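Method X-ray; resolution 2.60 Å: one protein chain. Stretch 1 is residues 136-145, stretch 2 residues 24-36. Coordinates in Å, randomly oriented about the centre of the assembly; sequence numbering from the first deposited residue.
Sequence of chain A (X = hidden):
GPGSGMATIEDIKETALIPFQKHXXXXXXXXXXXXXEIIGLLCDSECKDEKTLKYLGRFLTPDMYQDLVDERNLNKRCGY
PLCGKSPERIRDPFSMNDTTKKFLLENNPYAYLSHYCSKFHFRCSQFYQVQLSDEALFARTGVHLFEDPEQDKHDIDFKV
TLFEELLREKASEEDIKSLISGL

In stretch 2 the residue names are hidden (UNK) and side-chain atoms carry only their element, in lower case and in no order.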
# COMPACT_ATOMS: atom_id res chain seq x y z
N ALA A 136 5.59 -8.25 -12.82
CA ALA A 136 4.94 -7.04 -13.33
C ALA A 136 3.44 -7.27 -13.51
O ALA A 136 2.98 -8.37 -13.81
CB ALA A 136 5.55 -6.60 -14.63
N LEU A 137 2.69 -6.19 -13.33
CA LEU A 137 1.25 -6.26 -13.32
C LEU A 137 0.67 -6.87 -14.59
O LEU A 137 -0.23 -7.70 -14.52
CB LEU A 137 0.66 -4.88 -13.09
CG LEU A 137 -0.84 -4.76 -13.32
CD1 LEU A 137 -1.58 -5.69 -12.38
CD2 LEU A 137 -1.25 -3.30 -13.13
N PHE A 138 1.19 -6.46 -15.75
CA PHE A 138 0.67 -6.94 -17.02
C PHE A 138 0.86 -8.46 -17.15
O PHE A 138 0.07 -9.13 -17.83
CB PHE A 138 1.34 -6.21 -18.19
CG PHE A 138 2.64 -6.81 -18.63
CD1 PHE A 138 3.78 -6.72 -17.84
CD2 PHE A 138 2.74 -7.46 -19.86
CE1 PHE A 138 4.99 -7.27 -18.26
CE2 PHE A 138 3.95 -8.02 -20.28
CZ PHE A 138 5.07 -7.92 -19.47
N ALA A 139 1.89 -8.99 -16.50
CA ALA A 139 2.13 -10.43 -16.44
C ALA A 139 1.12 -11.18 -15.54
O ALA A 139 0.98 -12.39 -15.63
CB ALA A 139 3.54 -10.68 -15.95
N ARG A 140 0.41 -10.46 -14.69
CA ARG A 140 -0.57 -11.08 -13.81
C ARG A 140 -1.91 -11.17 -14.50
O ARG A 140 -2.87 -10.49 -14.10
CB ARG A 140 -0.70 -10.29 -12.51
CG ARG A 140 0.64 -9.96 -11.88
CD ARG A 140 0.50 -9.03 -10.70
NE ARG A 140 1.82 -8.75 -10.14
CZ ARG A 140 2.02 -8.21 -8.94
NH1 ARG A 140 0.99 -7.87 -8.18
NH2 ARG A 140 3.27 -8.02 -8.51
N THR A 141 -1.97 -12.02 -15.53
CA THR A 141 -3.17 -12.16 -16.35
C THR A 141 -4.44 -12.33 -15.55
O THR A 141 -4.52 -13.19 -14.67
CB THR A 141 -3.07 -13.36 -17.29
OG1 THR A 141 -1.81 -13.38 -17.95
CG2 THR A 141 -4.18 -13.29 -18.31
N GLY A 142 -5.43 -11.51 -15.85
CA GLY A 142 -6.73 -11.66 -15.24
C GLY A 142 -6.96 -11.00 -13.90
O GLY A 142 -8.13 -10.83 -13.53
N VAL A 143 -5.91 -10.60 -13.17
CA VAL A 143 -6.11 -10.05 -11.81
C VAL A 143 -6.89 -8.75 -11.77
O VAL A 143 -7.16 -8.23 -10.70
CB VAL A 143 -4.79 -9.76 -11.05
CG1 VAL A 143 -3.91 -11.00 -10.98
CG2 VAL A 143 -4.06 -8.58 -11.66
N HIS A 144 -7.26 -8.22 -12.94
CA HIS A 144 -7.96 -6.95 -13.02
C HIS A 144 -9.43 -7.15 -13.37
O HIS A 144 -10.21 -6.19 -13.39
CB HIS A 144 -7.30 -6.06 -14.05
CG HIS A 144 -7.37 -6.61 -15.44
ND1 HIS A 144 -6.43 -7.49 -15.94
CD2 HIS A 144 -8.29 -6.44 -16.42
CE1 HIS A 144 -6.76 -7.82 -17.17
NE2 HIS A 144 -7.88 -7.19 -17.49
N LEU A 145 -9.80 -8.40 -13.65
CA LEU A 145 -11.15 -8.73 -14.10
C LEU A 145 -12.14 -8.84 -12.94
O LEU A 145 -11.90 -9.56 -11.96
CB LEU A 145 -11.12 -10.04 -14.89
CG LEU A 145 -10.34 -9.96 -16.21
CD1 LEU A 145 -10.10 -11.34 -16.79
CD2 LEU A 145 -11.04 -9.05 -17.21
N UNK A 24 -8.33 -10.85 -20.81
CA UNK A 24 -7.60 -11.40 -19.68
C UNK A 24 -6.20 -10.81 -19.64
O UNK A 24 -5.67 -10.50 -18.56
n UNK A 24 -7.41 -15.60 -18.14
n UNK A 24 -5.29 -16.41 -17.70
c UNK A 24 -8.66 -13.65 -19.05
c UNK A 24 -7.53 -12.93 -19.76
c UNK A 24 -6.22 -16.03 -18.57
n UNK A 24 -5.98 -16.09 -19.88
c UNK A 24 -8.49 -15.17 -19.01
N UNK A 25 -5.59 -10.64 -20.82
CA UNK A 25 -4.18 -10.28 -20.91
C UNK A 25 -3.93 -8.82 -21.29
O UNK A 25 -4.17 -8.41 -22.43
c UNK A 25 -2.03 -10.90 -22.07
c UNK A 25 -3.49 -11.18 -21.92
o UNK A 25 -1.42 -12.26 -20.24
n UNK A 25 -0.51 -10.21 -20.35
c UNK A 25 -1.29 -11.18 -20.81
N UNK A 26 -3.39 -8.07 -20.33
CA UNK A 26 -3.06 -6.66 -20.49
C UNK A 26 -1.76 -6.41 -21.26
O UNK A 26 -0.81 -7.16 -21.15
c UNK A 26 -4.15 -5.79 -18.24
c UNK A 26 -3.67 -5.34 -16.88
c UNK A 26 -5.13 -4.79 -18.82
c UNK A 26 -2.94 -5.98 -19.13
N UNK A 27 -1.74 -5.33 -22.03
CA UNK A 27 -0.49 -4.79 -22.58
C UNK A 27 0.36 -4.13 -21.50
O UNK A 27 -0.16 -3.71 -20.45
c UNK A 27 -0.80 -3.78 -23.65
o UNK A 27 -1.34 -2.62 -23.03
N UNK A 28 1.66 -3.99 -21.76
CA UNK A 28 2.54 -3.29 -20.81
C UNK A 28 2.07 -1.88 -20.52
O UNK A 28 2.13 -1.42 -19.38
c UNK A 28 6.93 -5.97 -21.59
c UNK A 28 3.95 -3.23 -21.34
c UNK A 28 4.56 -4.57 -21.55
s UNK A 28 6.31 -4.29 -21.73
N UNK A 29 1.62 -1.20 -21.57
CA UNK A 29 1.04 0.13 -21.45
C UNK A 29 -0.24 0.17 -20.62
O UNK A 29 -0.45 1.11 -19.84
c UNK A 29 -0.10 1.94 -22.78
c UNK A 29 -1.44 2.12 -22.78
n UNK A 29 -1.67 3.48 -22.72
c UNK A 29 -0.51 4.10 -22.70
c UNK A 29 0.72 0.69 -22.82
n UNK A 29 0.46 3.20 -22.73
N UNK A 30 -1.12 -0.82 -20.81
CA UNK A 30 -2.37 -0.88 -20.04
C UNK A 30 -2.12 -1.05 -18.55
O UNK A 30 -2.75 -0.39 -17.72
o UNK A 30 -4.11 -3.99 -22.45
c UNK A 30 -4.71 -2.90 -22.38
c UNK A 30 -3.97 -1.71 -21.83
c UNK A 30 -3.26 -2.02 -20.54
o UNK A 30 -5.90 -2.74 -22.75
N UNK A 31 -1.23 -1.97 -18.21
CA UNK A 31 -0.87 -2.16 -16.82
C UNK A 31 -0.41 -0.82 -16.26
O UNK A 31 -0.82 -0.42 -15.17
c UNK A 31 0.20 -3.20 -16.68
N UNK A 32 0.40 -0.11 -17.04
CA UNK A 32 0.89 1.20 -16.62
C UNK A 32 -0.26 2.14 -16.31
O UNK A 32 -0.31 2.70 -15.21
o UNK A 32 3.57 2.86 -19.45
o UNK A 32 5.33 1.90 -18.57
c UNK A 32 3.24 1.40 -17.59
c UNK A 32 1.79 1.83 -17.69
c UNK A 32 4.11 2.10 -18.61
N UNK A 33 -1.17 2.32 -17.25
CA UNK A 33 -2.33 3.18 -17.02
C UNK A 33 -3.06 2.79 -15.73
O UNK A 33 -3.33 3.63 -14.88
c UNK A 33 -3.32 3.15 -18.20
c UNK A 33 -4.60 3.91 -17.86
c UNK A 33 -2.67 3.76 -19.43
N UNK A 34 -3.37 1.51 -15.60
CA UNK A 34 -3.98 0.98 -14.38
C UNK A 34 -3.18 1.39 -13.15
O UNK A 34 -3.74 1.89 -12.18
c UNK A 34 -4.25 -1.15 -13.03
c UNK A 34 -4.10 -0.56 -14.44
c UNK A 34 -5.26 -2.37 -15.76
c UNK A 34 -5.29 -0.95 -15.31
N UNK A 35 -1.87 1.22 -13.22
CA UNK A 35 -1.00 1.56 -12.10
C UNK A 35 -1.16 3.01 -11.66
O UNK A 35 -1.52 3.27 -10.51
o UNK A 35 0.62 -0.12 -12.77
c UNK A 35 0.47 1.27 -12.42
c UNK A 35 1.36 1.58 -11.22
N UNK A 36 -0.93 3.96 -12.57
CA UNK A 36 -0.96 5.38 -12.19
C UNK A 36 -2.37 5.81 -11.80
O UNK A 36 -2.57 6.82 -11.14
c UNK A 36 2.00 6.25 -12.59
c UNK A 36 -0.44 6.28 -13.30
c UNK A 36 1.34 6.95 -14.90
c UNK A 36 1.01 6.05 -13.73

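Position 24 has seven side-chain atoms: three carbons, a nitrogen, then a carbon carrying two more nitrogens. Thr141 CG2 lies over one face of this end group, and the aliphatic part meets Leu145. The end group is a guanidinium, so the residue is arginine. Thr141 CG2 is 3.4 Å from Arg24 NH2, and CD1 of Leu145 is 3.5 Å from Arg24 CG. The backbone bonds as well: Gly142 N donates to Arg24 O at 2.9 Å.

Position 25 has three carbons, the third carrying one oxygen and one nitrogen. Its CA-to-CB bond points away from stretch 1, but the end of the chain comes nearer. The oxygen meets the Thr141 hydroxyl and the nitrogen meets Phe138 O. This is a terminal amide on a three-carbon chain: glutamine. Thr141 OG1 donates to Gln25 OE1 at 2.6 Å. Gln25 NE2 donates weakly to Phe138 O at 2.8 Å.

Position 26 has four carbons, forked at the second. It is buried, its CA-to-CB bond points toward stretch 1, and its carbons lie over one face of the His144 imidazole. This is leucine. Leu26 CG is 3.5 Å from His144 CE1. Leu26 CD2 makes a CH-pi contact, 4.0 Å from the centroid of the His144 ring.

Position 27 has one carbon, then one oxygen. Its CA-to-CB bond points away from stretch 1. This is serine, and it caps the helix that follows. The backbone N of residue 30 donates to Ser27 OG at 2.9 Å.

Position 28 has two carbons, a sulfur and a last carbon, unbranched. The chain lies over one face of the Phe138 ring. This is methionine. Met28 CG is 3.8 Å from the ring centroid, and Met28 CE reaches Phe138 CZ at 3.4 Å.

Position 29 has one carbon and a five-membered ring of three carbons and two nitrogens. Its CA-to-CB bond points away, and it touches nothing on stretch 1: histidine.

Position 30 has three carbons, the third carrying two oxygens. It makes no contact with stretch 1: glutamate. It faces back to the cap, where Ser27 N donates to Glu30 OE1 at 2.8 Å.

Position 31 has a single carbon, packed against Leu137 and Phe138. This is alanine. Ala31 CB is 3.6 Å from Phe138 CB and 3.8 Å from Leu137 CD2.

Position 32 repeats the pattern of three carbons and two oxygens. Its CA-to-CB bond points away from stretch 1: glutamate.

Position 33 has one carbon carrying two others, out of reach of stretch 1: valine.

Position 34 has four carbons, forked at the first, with one arm two carbons long. It packs against Leu137. This is isoleucine, with Ile34 CG2 3.7 Å from Leu137 CD2.

Position 35 has one carbon carrying an oxygen and a carbon. The oxygen lies near Leu137. This is threonine. Thr35 OG1 donates to Ala31 O at 2.8 Å and lies 3.7 Å from Leu137 CD2.

Position 36 has four carbons, forked at the second, out of reach: leucine.

The contact has two parts. Before the helix, polar bonds from Arg24 and Gln25 fasten the segment to Phe138, Thr141 and Gly142, while Leu26 covers His144. Along the helix, Met28, Ala31 and Ile34 supply apolar contacts to Leu137 and Phe138. Together the stretches bury 737 Å², both sides summed.

Stretch 2, residues 24-36: RQLSMHEAEVITL
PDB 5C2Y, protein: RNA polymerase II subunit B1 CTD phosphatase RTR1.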